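Long-range contacts in cellulosomal scaffoldin (Bacteroides cellulosolvens, PDB 2XBT), which probably binds cellulose through this family 3b carbohydrate-binding module, one domain of a longer secreted scaffoldin of the cellulosome: residues V4-D9 with A153-T158; R48-S53 with A147-G152; A71-N76 with I89-A94; P80-A85 with N129-P134. All coordinates share one frame; numbering follows the deposited sequence.

Contact 1 (V4-D9 with A153-T158); sequences VQVNSD and ALVYGT
Val6 N donates to Leu154 O at 2.9 Å, the one direct hydrogen bond between 4-9 and 153-158. The donor sits nearly along the C=O axis, but the N-H...O angle is only 141°. Gln5 CA makes a CA-H...O contact with the same Leu154 O at 3.3 Å, so two neighbouring residues share this carbonyl. The packing is close here. Val6 CG2 meets Val155 CG1 at 3.8 Å, the two side chains crossing obliquely. Val6 CG1 rests near Ala153 CB at 4.1 Å. Ser8 OG comes within 3.7 Å of Val155 CB. The main polar partner of Ser8 OG is Leu10 N, at the start of strand 10-15.

Strand 153-156 is an edge strand of the five-stranded antiparallel sheet of this module, and the N-terminal loop runs across it, about 92° from its direction. Val155 and Tyr156 both face Val148 on strand 147-150, a classic beta bulge.

The other side is looser and wetter. CG of Gln5 is anti to its backbone N (chi1 -180°), and from there it passes Val155 O at 3.5 Å. The amide ends near Gly157 without a direct hydrogen bond to that residue. Instead, OE1 accepts from a water that also takes the Gly157 N-H. A second water bridges Leu154 N and, weakly, Val4 O. A third joins Val6 O and Ser8 OG.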
# COMPACT_ATOMS: atom_id res chain seq x y z
N VAL A 4 -11.19 -2.99 14.30
CA VAL A 4 -10.27 -3.64 15.22
C VAL A 4 -9.12 -4.30 14.46
O VAL A 4 -9.34 -5.01 13.47
CB VAL A 4 -10.98 -4.70 16.09
CG1 VAL A 4 -12.06 -4.05 16.93
CG2 VAL A 4 -11.57 -5.81 15.23
N GLN A 5 -7.91 -4.06 14.92
CA GLN A 5 -6.72 -4.65 14.33
C GLN A 5 -6.43 -6.01 14.97
O GLN A 5 -6.12 -6.09 16.16
CB GLN A 5 -5.54 -3.70 14.56
CG GLN A 5 -4.21 -4.15 14.00
CD GLN A 5 -3.23 -3.00 13.92
OE1 GLN A 5 -3.55 -1.93 13.41
NE2 GLN A 5 -2.03 -3.21 14.44
N VAL A 6 -6.55 -7.08 14.18
CA VAL A 6 -6.27 -8.41 14.72
C VAL A 6 -4.77 -8.56 14.88
O VAL A 6 -3.98 -7.94 14.17
CB VAL A 6 -6.84 -9.53 13.84
CG1 VAL A 6 -8.32 -9.24 13.52
CG2 VAL A 6 -6.04 -9.67 12.56
N ASN A 7 -4.37 -9.37 15.85
CA ASN A 7 -2.96 -9.59 16.10
C ASN A 7 -2.29 -10.25 14.91
O ASN A 7 -2.89 -11.06 14.20
CB ASN A 7 -2.74 -10.40 17.37
CG ASN A 7 -3.08 -9.62 18.62
OD1 ASN A 7 -3.26 -8.40 18.58
ND2 ASN A 7 -3.15 -10.31 19.75
N SER A 8 -1.04 -9.88 14.69
CA SER A 8 -0.23 -10.51 13.68
C SER A 8 1.15 -10.01 13.98
O SER A 8 1.32 -9.15 14.85
CB SER A 8 -0.67 -10.05 12.28
OG SER A 8 -0.17 -8.74 12.01
N ASP A 9 2.14 -10.52 13.27
CA ASP A 9 3.49 -10.00 13.42
C ASP A 9 3.85 -9.19 12.16
O ASP A 9 5.03 -9.05 11.81
CB ASP A 9 4.47 -11.15 13.64
CG ASP A 9 4.21 -11.92 14.94
OD1 ASP A 9 3.76 -11.29 15.92
OD2 ASP A 9 4.47 -13.15 14.98
N ALA A 153 -9.02 -9.19 7.14
CA ALA A 153 -8.96 -8.64 8.48
C ALA A 153 -7.82 -7.63 8.61
O ALA A 153 -6.68 -7.91 8.24
CB ALA A 153 -8.79 -9.75 9.50
N LEU A 154 -8.14 -6.47 9.17
CA LEU A 154 -7.14 -5.43 9.39
C LEU A 154 -5.98 -5.86 10.28
O LEU A 154 -6.18 -6.22 11.44
CB LEU A 154 -7.81 -4.19 9.99
CG LEU A 154 -6.94 -2.96 10.21
CD1 LEU A 154 -6.34 -2.48 8.89
CD2 LEU A 154 -7.75 -1.85 10.87
N VAL A 155 -4.77 -5.79 9.75
CA VAL A 155 -3.58 -6.14 10.53
C VAL A 155 -2.64 -4.95 10.75
O VAL A 155 -1.76 -5.00 11.61
CB VAL A 155 -2.78 -7.31 9.88
CG1 VAL A 155 -3.57 -8.62 9.92
CG2 VAL A 155 -2.39 -6.96 8.44
N TYR A 156 -2.81 -3.88 9.98
CA TYR A 156 -1.92 -2.72 10.13
C TYR A 156 -2.58 -1.47 9.58
O TYR A 156 -3.27 -1.52 8.56
CB TYR A 156 -0.58 -2.93 9.42
CG TYR A 156 0.34 -1.71 9.50
CD1 TYR A 156 1.33 -1.64 10.45
CD2 TYR A 156 0.20 -0.64 8.61
CE1 TYR A 156 2.17 -0.54 10.55
CE2 TYR A 156 1.03 0.47 8.70
CZ TYR A 156 2.01 0.52 9.68
OH TYR A 156 2.86 1.60 9.79
N GLY A 157 -2.37 -0.35 10.27
CA GLY A 157 -2.77 0.94 9.74
C GLY A 157 -4.17 1.33 10.18
O GLY A 157 -4.86 0.56 10.83
N THR A 158 -4.56 2.54 9.78
CA THR A 158 -5.82 3.15 10.19
C THR A 158 -6.62 3.60 8.98
O THR A 158 -6.34 4.66 8.43
CB THR A 158 -5.55 4.41 11.04
OG1 THR A 158 -4.64 4.08 12.10
CG2 THR A 158 -6.85 4.99 11.61
O HOH W 1 -10.72 -6.24 10.69
O HOH W 2 -1.18 -0.27 12.95
O HOH W 3 -1.63 -6.80 13.39

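Contact 2 (R48-S53 with A147-G152); sequences RYFYTS and AVYYNG. With NO3 (nitrate ion), chain B.
Arg48 and Ala147 form a single antiparallel, hydrogen-bonded bridge between strands 45-51 and 147-150. Strand 45-51 is the middle strand of a five-stranded antiparallel sheet, one of the two main sheets of the CBM3 beta sandwich. Arg48 N donates to Ala147 O at 2.8 Å, and Ala147 N returns a bond to Arg48 O at 3.1 Å. The short strands run at 143° to each other. Beyond the bridge Phe50 N turns to Ser132 OG of the 129-134 loop instead.

The side chains of Arg48 and Ala147 leave the same face of the sheet. CG of Arg48 is anti to the carbonyl carbon (chi1 -62°). From there the chain is extended to NE and crosses the Tyr149 side chain at about a right angle. Arg48 CD touches Tyr149 CE2 at 3.6 Å. The guanidinium and ring planes are 49° apart, and the cation-pi attraction is weak at most, because the group is far from the ring centre. NE makes a salt bridge with Glu90 OE2 on strand 85-93. An alanine in place of Arg48 would probably leave Glu90 without this charged mate and open a gap beside the Tyr149 ring.

The Phe50 ring meets Ala147 edge-on, with CE2 at 4.0 Å from Ala147 CB. Phe50 and Tyr149 reach toward each other, tip to tip. A nitrate ion, probably from the crystallisation liquor, sits at the guanidinium edge. It takes two weak bonds, Arg48 NH1 to O3 at 3.3 Å and Arg48 NH2 to O2 at 3.2 Å.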
# COMPACT_ATOMS: atom_id res chain seq x y z
N ARG A 48 -4.49 -1.13 1.10
CA ARG A 48 -5.33 -0.05 0.58
C ARG A 48 -4.69 1.29 0.83
O ARG A 48 -4.26 1.59 1.95
CB ARG A 48 -6.73 -0.08 1.20
CG ARG A 48 -7.50 -1.35 0.89
CD ARG A 48 -8.87 -1.35 1.56
NE ARG A 48 -9.66 -2.47 1.06
CZ ARG A 48 -10.97 -2.63 1.26
NH1 ARG A 48 -11.67 -1.74 1.94
NH2 ARG A 48 -11.57 -3.70 0.75
N TYR A 49 -4.65 2.09 -0.22
CA TYR A 49 -4.14 3.45 -0.18
C TYR A 49 -5.35 4.30 -0.52
O TYR A 49 -5.92 4.16 -1.60
CB TYR A 49 -3.08 3.63 -1.26
CG TYR A 49 -2.38 4.98 -1.24
CD1 TYR A 49 -1.14 5.13 -0.63
CD2 TYR A 49 -2.95 6.09 -1.86
CE1 TYR A 49 -0.48 6.36 -0.62
CE2 TYR A 49 -2.30 7.33 -1.85
CZ TYR A 49 -1.07 7.45 -1.23
OH TYR A 49 -0.40 8.66 -1.22
N PHE A 50 -5.73 5.17 0.41
CA PHE A 50 -6.98 5.91 0.31
C PHE A 50 -6.72 7.30 -0.24
O PHE A 50 -5.74 7.94 0.13
CB PHE A 50 -7.63 6.02 1.67
CG PHE A 50 -7.88 4.68 2.32
CD1 PHE A 50 -9.05 3.99 2.05
CD2 PHE A 50 -6.96 4.14 3.20
CE1 PHE A 50 -9.29 2.75 2.64
CE2 PHE A 50 -7.19 2.89 3.80
CZ PHE A 50 -8.37 2.21 3.51
N TYR A 51 -7.60 7.75 -1.12
CA TYR A 51 -7.37 9.00 -1.83
C TYR A 51 -8.67 9.65 -2.28
O TYR A 51 -9.74 9.06 -2.18
CB TYR A 51 -6.46 8.78 -3.06
CG TYR A 51 -7.14 8.01 -4.18
CD1 TYR A 51 -7.70 8.68 -5.26
CD2 TYR A 51 -7.23 6.61 -4.16
CE1 TYR A 51 -8.32 7.99 -6.29
CE2 TYR A 51 -7.85 5.92 -5.19
CZ TYR A 51 -8.40 6.61 -6.25
OH TYR A 51 -9.02 5.94 -7.28
N THR A 52 -8.55 10.86 -2.81
CA THR A 52 -9.71 11.62 -3.22
C THR A 52 -9.64 11.83 -4.71
O THR A 52 -8.61 12.26 -5.25
CB THR A 52 -9.74 13.01 -2.56
OG1 THR A 52 -9.96 12.86 -1.16
CG2 THR A 52 -10.85 13.86 -3.17
N SER A 53 -10.72 11.49 -5.39
CA SER A 53 -10.75 11.61 -6.83
C SER A 53 -11.26 12.97 -7.25
O SER A 53 -12.45 13.27 -7.11
CB SER A 53 -11.63 10.54 -7.47
OG SER A 53 -11.63 10.71 -8.88
N ALA A 147 -3.56 0.98 4.91
CA ALA A 147 -4.06 -0.19 5.65
C ALA A 147 -3.65 -1.50 4.99
O ALA A 147 -3.65 -1.61 3.76
CB ALA A 147 -5.57 -0.15 5.78
N VAL A 148 -3.33 -2.49 5.82
CA VAL A 148 -3.01 -3.83 5.33
C VAL A 148 -3.98 -4.85 5.94
O VAL A 148 -4.27 -4.79 7.14
CB VAL A 148 -1.61 -4.22 5.76
CG1 VAL A 148 -1.24 -5.59 5.14
CG2 VAL A 148 -0.60 -3.14 5.37
N TYR A 149 -4.47 -5.76 5.11
CA TYR A 149 -5.42 -6.77 5.56
C TYR A 149 -4.88 -8.16 5.27
O TYR A 149 -4.18 -8.37 4.28
CB TYR A 149 -6.74 -6.60 4.83
CG TYR A 149 -7.33 -5.22 5.01
CD1 TYR A 149 -8.36 -4.99 5.90
CD2 TYR A 149 -6.82 -4.14 4.30
CE1 TYR A 149 -8.90 -3.73 6.06
CE2 TYR A 149 -7.34 -2.87 4.46
CZ TYR A 149 -8.38 -2.68 5.34
OH TYR A 149 -8.89 -1.41 5.48
N TYR A 150 -5.22 -9.11 6.13
CA TYR A 150 -4.88 -10.50 5.88
C TYR A 150 -6.17 -11.30 5.89
O TYR A 150 -6.87 -11.34 6.90
CB TYR A 150 -3.89 -11.01 6.92
CG TYR A 150 -3.29 -12.34 6.54
CD1 TYR A 150 -2.29 -12.41 5.58
CD2 TYR A 150 -3.75 -13.52 7.11
CE1 TYR A 150 -1.74 -13.62 5.22
CE2 TYR A 150 -3.20 -14.73 6.76
CZ TYR A 150 -2.20 -14.78 5.82
OH TYR A 150 -1.65 -16.00 5.46
N ASN A 151 -6.50 -11.89 4.75
CA ASN A 151 -7.81 -12.49 4.58
C ASN A 151 -8.96 -11.54 4.90
O ASN A 151 -10.00 -11.97 5.42
CB ASN A 151 -7.93 -13.74 5.46
CG ASN A 151 -7.88 -15.00 4.65
OD1 ASN A 151 -7.65 -14.96 3.45
ND2 ASN A 151 -8.08 -16.13 5.31
N GLY A 152 -8.77 -10.26 4.62
CA GLY A 152 -9.83 -9.30 4.84
C GLY A 152 -9.88 -8.71 6.24
O GLY A 152 -10.69 -7.82 6.50
N NO3 B . -14.65 -3.88 2.14
O1 NO3 B . -14.53 -5.17 2.69
O2 NO3 B . -14.79 -3.73 0.76
O3 NO3 B . -14.62 -2.77 2.99

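Contact 3 (A71-N76 with I89-A94); sequences ASATFN and IEIKLA
The Phe75 ring lies beside Ile89, both side chains pointing the same way, and its CE1 touches Ile89 CG1 at 3.7 Å. The other flat group is the Asn76 amide. CG of Asn76 is anti to its carbonyl carbon (chi1 -53°), and from there the amide reaches back to Thr74. Its ND2 donates to Thr74 OG1 at 3.1 Å, with the acceptor close to the amide plane. ND2 also lies 3.8 Å from Glu90 CB and makes a weak bond to Tyr88 O. A leucine in place of Asn76 would probably leave Thr74 OG1 and Tyr88 O without this donor.

Strands 71-82 and 85-93 form an antiparallel beta hairpin. Ser72 with Lys92 and Thr74 with Glu90 are hydrogen-bonded pairs, two backbone bonds each. The pairs between and beside them are non-hydrogen-bonded. These put Ala71, Ala73, Phe75, Ile89, Ile91 and Leu93 on one face, packed against strands 59-66 and 110-119 of the other main sheet. Here Ala71 CB meets Leu93 CD2 at 3.8 Å, and Ala73 CB meets Ile89 CG2 at 3.9 Å.

The opposite face is polar. One water links Ser72 OG to Lys92 O, and another binds Thr74 OG1. Lys92 NZ is 3.9 Å from Glu90 OE1, a long salt bridge. Glu90 OE2 pairs with Arg48.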
# COMPACT_ATOMS: atom_id res chain seq x y z
N ALA A 71 2.10 -8.07 -8.11
CA ALA A 71 1.05 -7.24 -7.54
C ALA A 71 0.14 -6.72 -8.63
O ALA A 71 0.59 -6.46 -9.75
CB ALA A 71 1.67 -6.07 -6.80
N SER A 72 -1.14 -6.55 -8.32
CA SER A 72 -2.08 -5.91 -9.24
C SER A 72 -2.98 -4.99 -8.43
O SER A 72 -3.04 -5.10 -7.21
CB SER A 72 -2.91 -6.95 -9.98
OG SER A 72 -3.71 -7.70 -9.10
N ALA A 73 -3.67 -4.08 -9.10
CA ALA A 73 -4.42 -3.07 -8.37
C ALA A 73 -5.77 -2.81 -8.99
O ALA A 73 -5.96 -2.95 -10.20
CB ALA A 73 -3.63 -1.78 -8.30
N THR A 74 -6.72 -2.44 -8.14
CA THR A 74 -8.02 -1.97 -8.59
C THR A 74 -8.30 -0.63 -7.91
O THR A 74 -7.74 -0.33 -6.86
CB THR A 74 -9.13 -2.96 -8.22
OG1 THR A 74 -9.17 -3.14 -6.80
CG2 THR A 74 -8.87 -4.32 -8.89
N PHE A 75 -9.16 0.18 -8.53
CA PHE A 75 -9.55 1.44 -7.94
C PHE A 75 -11.03 1.33 -7.60
O PHE A 75 -11.83 0.84 -8.41
CB PHE A 75 -9.28 2.57 -8.93
CG PHE A 75 -7.85 2.65 -9.36
CD1 PHE A 75 -6.95 3.42 -8.64
CD2 PHE A 75 -7.39 1.94 -10.45
CE1 PHE A 75 -5.61 3.49 -9.01
CE2 PHE A 75 -6.05 2.01 -10.83
CZ PHE A 75 -5.16 2.78 -10.11
N ASN A 76 -11.38 1.78 -6.40
CA ASN A 76 -12.65 1.46 -5.79
C ASN A 76 -13.26 2.64 -5.07
O ASN A 76 -12.55 3.47 -4.52
CB ASN A 76 -12.44 0.37 -4.74
CG ASN A 76 -11.71 -0.83 -5.29
OD1 ASN A 76 -12.34 -1.77 -5.78
ND2 ASN A 76 -10.38 -0.80 -5.26
N ILE A 89 -7.15 2.69 -3.67
CA ILE A 89 -6.48 1.71 -4.50
C ILE A 89 -6.37 0.47 -3.63
O ILE A 89 -5.97 0.58 -2.46
CB ILE A 89 -5.06 2.15 -4.83
CG1 ILE A 89 -5.06 3.57 -5.40
CG2 ILE A 89 -4.40 1.17 -5.81
CD1 ILE A 89 -3.75 4.27 -5.23
N GLU A 90 -6.68 -0.69 -4.19
CA GLU A 90 -6.43 -1.95 -3.49
C GLU A 90 -5.40 -2.74 -4.25
O GLU A 90 -5.61 -3.12 -5.40
CB GLU A 90 -7.70 -2.78 -3.35
CG GLU A 90 -7.46 -4.09 -2.59
CD GLU A 90 -8.75 -4.76 -2.16
OE1 GLU A 90 -9.31 -5.54 -2.95
OE2 GLU A 90 -9.21 -4.50 -1.03
N ILE A 91 -4.29 -3.01 -3.57
CA ILE A 91 -3.20 -3.78 -4.15
C ILE A 91 -3.28 -5.21 -3.62
O ILE A 91 -3.37 -5.44 -2.41
CB ILE A 91 -1.85 -3.13 -3.82
CG1 ILE A 91 -1.79 -1.73 -4.45
CG2 ILE A 91 -0.68 -3.98 -4.31
CD1 ILE A 91 -0.62 -0.92 -3.98
N LYS A 92 -3.25 -6.17 -4.53
CA LYS A 92 -3.33 -7.57 -4.14
C LYS A 92 -2.06 -8.25 -4.58
O LYS A 92 -1.60 -8.03 -5.69
CB LYS A 92 -4.52 -8.25 -4.82
CG LYS A 92 -5.87 -8.02 -4.17
CD LYS A 92 -6.89 -8.98 -4.77
CE LYS A 92 -8.25 -8.87 -4.09
NZ LYS A 92 -8.17 -9.23 -2.65
N LEU A 93 -1.49 -9.06 -3.70
CA LEU A 93 -0.30 -9.83 -4.03
C LEU A 93 -0.77 -11.19 -4.49
O LEU A 93 -1.76 -11.70 -3.97
CB LEU A 93 0.61 -9.92 -2.81
CG LEU A 93 1.06 -8.54 -2.34
CD1 LEU A 93 1.88 -8.64 -1.07
CD2 LEU A 93 1.85 -7.84 -3.45
N ALA A 94 -0.11 -11.76 -5.48
CA ALA A 94 -0.66 -12.95 -6.15
C ALA A 94 -0.14 -14.26 -5.58
O ALA A 94 -0.89 -15.24 -5.50
CB ALA A 94 -0.43 -12.89 -7.66
O HOH W 4 -2.27 -9.76 -7.85
O HOH W 5 -8.69 -5.59 -5.41

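Contact 4 (P80-A85 with N129-P134); sequences PVHAKA and NDYSYP
CG is anti to the backbone N in both His82 (chi1 -176°) and Tyr131 (chi1 180°), and from these positions the two rings meet. They form a T-shaped pair, the edge of Tyr131 toward the face of His82, with the planes at 77°. Tyr131 CD1 comes within 3.7 Å of His82 CE1, over the ring face but toward its rim. The side chains cross at about a right angle.

His82 to Ala85 is a type I turn at the tip of the hairpin made by strands 71-82 and 85-93. Asp130 to Tyr133 is a second type I turn, in the loop before strand 147-150. The backbones join where Tyr131 N donates to Lys84 O at 2.8 Å. That donor is tilted out of the carbonyl plane and the bond is bent. Ala85 CB packs on Tyr131 CB at 3.8 Å, and Lys84 CB lies at the edge of the tyrosine ring.

The Lys84 chain bends on its way to NZ, which meets the loop through water. Lys84 NZ donates to one water at 2.9 Å, which in turn donates to Asp130 O and Tyr133 O. Lys84 NZ also donates to a second water, which donates to Tyr131 O. Tyr131 OH bonds to Thr158 O near the C-terminus, so the tyrosine is held at both ends.

Lys84 N donates to His82 ND1 at 2.8 Å, close to the ring plane. This bond would hold the imidazole turned with one face toward the tyrosine edge. It also implies that ND1 is probably unprotonated, which would leave any ring proton on NE2.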
# COMPACT_ATOMS: atom_id res chain seq x y z
N PRO A 80 -18.26 4.50 4.15
CA PRO A 80 -18.72 5.84 3.82
C PRO A 80 -17.55 6.77 3.48
O PRO A 80 -16.41 6.49 3.85
CB PRO A 80 -19.36 6.30 5.13
CG PRO A 80 -18.54 5.60 6.21
CD PRO A 80 -17.90 4.38 5.58
N VAL A 81 -17.84 7.86 2.80
CA VAL A 81 -16.81 8.81 2.39
C VAL A 81 -16.14 9.52 3.58
O VAL A 81 -16.72 9.66 4.65
CB VAL A 81 -17.41 9.81 1.39
CG1 VAL A 81 -16.52 11.02 1.20
CG2 VAL A 81 -17.67 9.10 0.05
N HIS A 82 -14.89 9.94 3.38
CA HIS A 82 -14.13 10.64 4.41
C HIS A 82 -13.76 12.00 3.85
O HIS A 82 -13.71 12.18 2.64
CB HIS A 82 -12.86 9.84 4.71
CG HIS A 82 -12.03 10.39 5.83
ND1 HIS A 82 -11.14 11.43 5.66
CD2 HIS A 82 -11.90 9.99 7.12
CE1 HIS A 82 -10.51 11.66 6.81
NE2 HIS A 82 -10.96 10.79 7.70
N ALA A 83 -13.52 12.96 4.74
CA ALA A 83 -13.14 14.31 4.34
C ALA A 83 -11.95 14.26 3.37
O ALA A 83 -11.82 15.09 2.47
CB ALA A 83 -12.78 15.12 5.58
N LYS A 84 -11.08 13.26 3.55
CA LYS A 84 -9.87 13.14 2.73
C LYS A 84 -9.82 11.91 1.80
O LYS A 84 -8.76 11.57 1.28
CB LYS A 84 -8.63 13.18 3.63
CG LYS A 84 -8.40 14.55 4.28
CD LYS A 84 -7.12 14.59 5.07
CE LYS A 84 -5.92 14.83 4.16
NZ LYS A 84 -4.63 14.82 4.92
N ALA A 85 -10.96 11.26 1.57
CA ALA A 85 -10.95 10.09 0.69
C ALA A 85 -12.33 9.70 0.24
O ALA A 85 -13.22 9.49 1.07
CB ALA A 85 -10.29 8.90 1.39
N ASN A 129 -4.90 16.37 -0.67
CA ASN A 129 -6.25 15.88 -0.40
C ASN A 129 -6.40 14.37 -0.31
O ASN A 129 -7.51 13.85 -0.29
CB ASN A 129 -7.22 16.39 -1.46
CG ASN A 129 -7.69 17.78 -1.18
OD1 ASN A 129 -8.11 18.08 -0.06
ND2 ASN A 129 -7.58 18.66 -2.18
N ASP A 130 -5.29 13.64 -0.29
CA ASP A 130 -5.38 12.19 -0.21
C ASP A 130 -5.09 11.72 1.20
O ASP A 130 -4.01 12.00 1.74
CB ASP A 130 -4.41 11.52 -1.19
CG ASP A 130 -4.75 11.79 -2.63
OD1 ASP A 130 -5.94 12.05 -2.94
OD2 ASP A 130 -3.84 11.70 -3.46
N TYR A 131 -6.04 11.01 1.79
CA TYR A 131 -5.91 10.48 3.14
C TYR A 131 -4.57 9.78 3.40
O TYR A 131 -3.91 9.99 4.43
CB TYR A 131 -7.08 9.51 3.40
CG TYR A 131 -7.08 8.86 4.78
CD1 TYR A 131 -7.72 9.47 5.84
CD2 TYR A 131 -6.46 7.65 5.00
CE1 TYR A 131 -7.74 8.89 7.09
CE2 TYR A 131 -6.47 7.06 6.25
CZ TYR A 131 -7.11 7.70 7.30
OH TYR A 131 -7.12 7.13 8.55
N SER A 132 -4.17 8.92 2.47
CA SER A 132 -2.99 8.09 2.70
C SER A 132 -1.67 8.80 2.42
O SER A 132 -0.60 8.28 2.75
CB SER A 132 -3.09 6.78 1.89
OG SER A 132 -4.10 5.93 2.42
N TYR A 133 -1.73 9.99 1.83
CA TYR A 133 -0.48 10.71 1.56
C TYR A 133 0.10 11.27 2.86
O TYR A 133 -0.54 12.08 3.53
CB TYR A 133 -0.68 11.85 0.56
CG TYR A 133 0.58 12.67 0.34
CD1 TYR A 133 1.68 12.14 -0.33
CD2 TYR A 133 0.67 13.98 0.81
CE1 TYR A 133 2.85 12.91 -0.53
CE2 TYR A 133 1.82 14.75 0.62
CZ TYR A 133 2.91 14.21 -0.04
OH TYR A 133 4.04 14.97 -0.23
N PRO A 134 1.32 10.86 3.20
CA PRO A 134 1.88 11.22 4.51
C PRO A 134 2.81 12.42 4.48
O PRO A 134 3.45 12.72 5.50
CB PRO A 134 2.70 9.98 4.86
CG PRO A 134 3.22 9.51 3.50
CD PRO A 134 2.24 9.99 2.44
O HOH W 6 -2.61 14.15 3.01
O HOH W 7 -4.67 11.94 6.16

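All four contacts involve the five-stranded antiparallel sheet ordered 71-82, 85-93, 45-51, 147-150, 153-156. Contact 3 joins the first two strands, contact 2 joins the central strand 45-51 to 147-150, and contact 1 lays the N-terminal loop on the last strand. Contact 4 ties the hairpin tip to the 129-134 loop. Contacts 2 and 3 have centres about 9 Å apart and are linked by the Arg48-Glu90 salt bridge. The centres of contacts 1 and 4 are about 20 Å apart, yet the two touch through Thr158 and Tyr131. Along the chain, contact 1 spans the other three and contact 2 spans contacts 3 and 4, whose segments alternate. Early and late parts of the module are thus joined through one sheet.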